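Local structure of AxyAgu115A (Amphibacillus xylanus NBRC 15112, 6NPS) at residues Asp286-Thr291 with Asn296-Gly301. The protein is a family GH115 alpha-glucuronidase that probably hydrolyses glucuronic acid side groups from xylans such as arabinoglucuronoxylan. The protein carries 3 engineered substitutions. Numbering follows the deposited sequence.
Sequences DGLKRT and NIITIG
Leu-288 and Ile-298 meet where helix 277-291 is followed, after a short link, by strand 298-300 of the parallel sheet in the TIM-barrel-type GH115 domain. CD2 of Leu-288 lies 3.9 Å from CD1 of Ile-298 and 4.2 Å from its CG2, and the two side chains run at about a right angle to each other. In Ile-298, CG1 anti to the carbonyl carbon, with an extended second torsion, brings CD1 to the leucine methyl. The second link is polar: ND2 of Asn-296 donates to the backbone O of Thr-291 over 3.1 Å. That oxygen lies almost in the asparagine's amide plane, yet the N-H...O angle of 137° shows a bent bond. The donor also stands 32° from the carbonyl plane. Replacing Asn-296 by alanine removes the amide, and Thr-291 O would probably lose this donor, the one hydrogen bond between the segments. Farther out, Leu-334 and Ile-335 of helix 317-338 touch Leu-288 and Ile-298 respectively, while Leu-251 packs on both Thr-291 and Asn-296. Backbone bonds to Met-349 fix Ile-298 beside strand 348-351. ND2 of Asn-296 reaches Thr-291 O with CG between its backbone N and carbonyl carbon, chi1 45°.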
ATOM      1  N   ASP A 286      -7.013  51.162  27.528  1.00 39.48           N
ATOM      2  CA  ASP A 286      -8.464  51.247  27.368  1.00 37.94           C
ATOM      3  C   ASP A 286      -9.151  49.939  27.752  1.00 42.49           C
ATOM      4  O   ASP A 286     -10.275  49.957  28.277  1.00 43.29           O
ATOM      5  CB  ASP A 286      -8.791  51.667  25.938  1.00 38.97           C
ATOM      6  CG  ASP A 286      -8.550  53.190  25.719  1.00 53.66           C
ATOM      7  OD1 ASP A 286      -8.041  53.821  26.675  1.00 59.48           O
ATOM      8  OD2 ASP A 286      -8.866  53.751  24.639  1.00 57.68           O
ATOM      9  N   GLY A 287      -8.483  48.804  27.548  1.00 41.03           N
ATOM     10  CA  GLY A 287      -9.037  47.540  28.021  1.00 34.69           C
ATOM     11  C   GLY A 287      -9.137  47.477  29.540  1.00 39.22           C
ATOM     12  O   GLY A 287     -10.141  47.000  30.098  1.00 38.52           O
ATOM     13  N   LEU A 288      -8.092  47.922  30.229  1.00 36.19           N
ATOM     14  CA  LEU A 288      -8.114  47.882  31.688  1.00 37.24           C
ATOM     15  C   LEU A 288      -9.125  48.871  32.259  1.00 38.92           C
ATOM     16  O   LEU A 288      -9.773  48.585  33.276  1.00 42.07           O
ATOM     17  CB  LEU A 288      -6.709  48.169  32.239  1.00 39.23           C
ATOM     18  CG  LEU A 288      -5.627  47.164  31.843  1.00 36.05           C
ATOM     19  CD1 LEU A 288      -4.249  47.760  32.128  1.00 41.52           C
ATOM     20  CD2 LEU A 288      -5.812  45.807  32.569  1.00 33.14           C
ATOM     21  N   LYS A 289      -9.266  50.041  31.634  1.00 44.54           N
ATOM     22  CA  LYS A 289     -10.300  50.987  32.050  1.00 45.87           C
ATOM     23  C   LYS A 289     -11.700  50.425  31.828  1.00 46.11           C
ATOM     24  O   LYS A 289     -12.618  50.753  32.582  1.00 44.43           O
ATOM     25  CB  LYS A 289     -10.155  52.301  31.285  1.00 46.75           C
ATOM     26  CG  LYS A 289      -9.021  53.193  31.735  1.00 48.76           C
ATOM     27  CD  LYS A 289      -9.128  54.572  31.056  1.00 53.91           C
ATOM     28  CE  LYS A 289      -7.992  55.502  31.481  1.00 56.45           C
ATOM     29  NZ  LYS A 289      -8.124  56.875  30.895  1.00 61.19           N
ATOM     30  N   ARG A 290     -11.888  49.586  30.801  1.00 43.51           N
ATOM     31  CA  ARG A 290     -13.243  49.187  30.427  1.00 43.80           C
ATOM     32  C   ARG A 290     -13.789  48.082  31.332  1.00 41.02           C
ATOM     33  O   ARG A 290     -14.975  48.092  31.674  1.00 46.35           O
ATOM     34  CB  ARG A 290     -13.273  48.752  28.962  1.00 50.08           C
ATOM     35  CG  ARG A 290     -14.606  48.987  28.287  1.00 59.68           C
ATOM     36  CD  ARG A 290     -14.686  48.261  26.956  1.00 64.67           C
ATOM     37  NE  ARG A 290     -16.066  48.131  26.502  1.00 66.89           N
ATOM     38  CZ  ARG A 290     -16.512  47.109  25.779  1.00 70.16           C
ATOM     39  NH1 ARG A 290     -15.677  46.139  25.432  1.00 73.17           N
ATOM     40  NH2 ARG A 290     -17.785  47.049  25.411  1.00 69.22           N
ATOM     41  N   THR A 291     -12.981  47.094  31.703  1.00 38.79           N
ATOM     42  CA  THR A 291     -13.508  46.028  32.547  1.00 38.56           C
ATOM     43  C   THR A 291     -12.631  45.766  33.769  1.00 38.02           C
ATOM     44  O   THR A 291     -12.822  44.750  34.451  1.00 37.59           O
ATOM     45  CB  THR A 291     -13.715  44.720  31.739  1.00 46.78           C
ATOM     46  OG1 THR A 291     -12.456  44.198  31.318  1.00 45.18           O
ATOM     47  CG2 THR A 291     -14.598  44.979  30.530  1.00 46.07           C
ATOM     48  N   ASN A 296     -11.840  39.568  37.893  1.00 33.27           N
ATOM     49  CA  ASN A 296     -11.164  38.837  36.824  1.00 33.76           C
ATOM     50  C   ASN A 296      -9.712  38.626  37.239  1.00 34.95           C
ATOM     51  O   ASN A 296      -9.243  39.155  38.247  1.00 32.85           O
ATOM     52  CB  ASN A 296     -11.274  39.582  35.481  1.00 34.44           C
ATOM     53  CG  ASN A 296     -11.003  41.067  35.624  1.00 37.07           C
ATOM     54  OD1 ASN A 296      -9.990  41.467  36.228  1.00 36.63           O
ATOM     55  ND2 ASN A 296     -11.929  41.901  35.111  1.00 34.91           N
ATOM     56  N   ILE A 297      -9.018  37.798  36.480  1.00 31.83           N
ATOM     57  CA  ILE A 297      -7.576  37.674  36.586  1.00 33.87           C
ATOM     58  C   ILE A 297      -7.010  38.264  35.309  1.00 37.63           C
ATOM     59  O   ILE A 297      -7.471  37.925  34.208  1.00 36.52           O
ATOM     60  CB  ILE A 297      -7.159  36.204  36.782  1.00 34.69           C
ATOM     61  CG1 ILE A 297      -7.689  35.696  38.141  1.00 31.33           C
ATOM     62  CG2 ILE A 297      -5.621  36.039  36.680  1.00 28.70           C
ATOM     63  CD1 ILE A 297      -7.440  34.191  38.315  1.00 34.99           C
ATOM     64  N   ILE A 298      -6.101  39.222  35.454  1.00 33.31           N
ATOM     65  CA  ILE A 298      -5.519  39.901  34.301  1.00 29.98           C
ATOM     66  C   ILE A 298      -4.373  39.066  33.758  1.00 33.70           C
ATOM     67  O   ILE A 298      -3.414  38.753  34.480  1.00 39.25           O
ATOM     68  CB  ILE A 298      -5.023  41.300  34.675  1.00 32.32           C
ATOM     69  CG1 ILE A 298      -6.168  42.133  35.275  1.00 33.58           C
ATOM     70  CG2 ILE A 298      -4.384  41.974  33.438  1.00 31.60           C
ATOM     71  CD1 ILE A 298      -5.698  43.526  35.774  1.00 32.67           C
ATOM     72  N   THR A 299      -4.455  38.700  32.481  1.00 35.76           N
ATOM     73  CA  THR A 299      -3.345  37.995  31.861  1.00 36.10           C
ATOM     74  C   THR A 299      -2.301  39.019  31.432  1.00 36.23           C
ATOM     75  O   THR A 299      -2.636  40.107  30.952  1.00 39.22           O
ATOM     76  CB  THR A 299      -3.835  37.143  30.683  1.00 41.58           C
ATOM     77  OG1 THR A 299      -4.681  36.085  31.179  1.00 40.29           O
ATOM     78  CG2 THR A 299      -2.648  36.503  29.936  1.00 44.65           C
ATOM     79  N   ILE A 300      -1.026  38.712  31.669  1.00 39.93           N
ATOM     80  CA  ILE A 300       0.050  39.609  31.253  1.00 39.52           C
ATOM     81  C   ILE A 300       0.952  38.841  30.287  1.00 41.47           C
ATOM     82  O   ILE A 300       0.791  37.636  30.089  1.00 43.83           O
ATOM     83  CB  ILE A 300       0.838  40.179  32.447  1.00 41.71           C
ATOM     84  CG1 ILE A 300       1.438  39.038  33.286  1.00 40.43           C
ATOM     85  CG2 ILE A 300      -0.087  41.067  33.323  1.00 38.68           C
ATOM     86  CD1 ILE A 300       2.572  39.493  34.230  1.00 39.92           C
ATOM     87  N   GLY A 301       1.894  39.553  29.674  1.00 41.54           N
ATOM     88  CA  GLY A 301       2.697  38.973  28.616  1.00 49.95           C
ATOM     89  C   GLY A 301       2.173  39.367  27.242  1.00 51.63           C
ATOM     90  O   GLY A 301       1.291  40.217  27.114  1.00 46.67           O
TER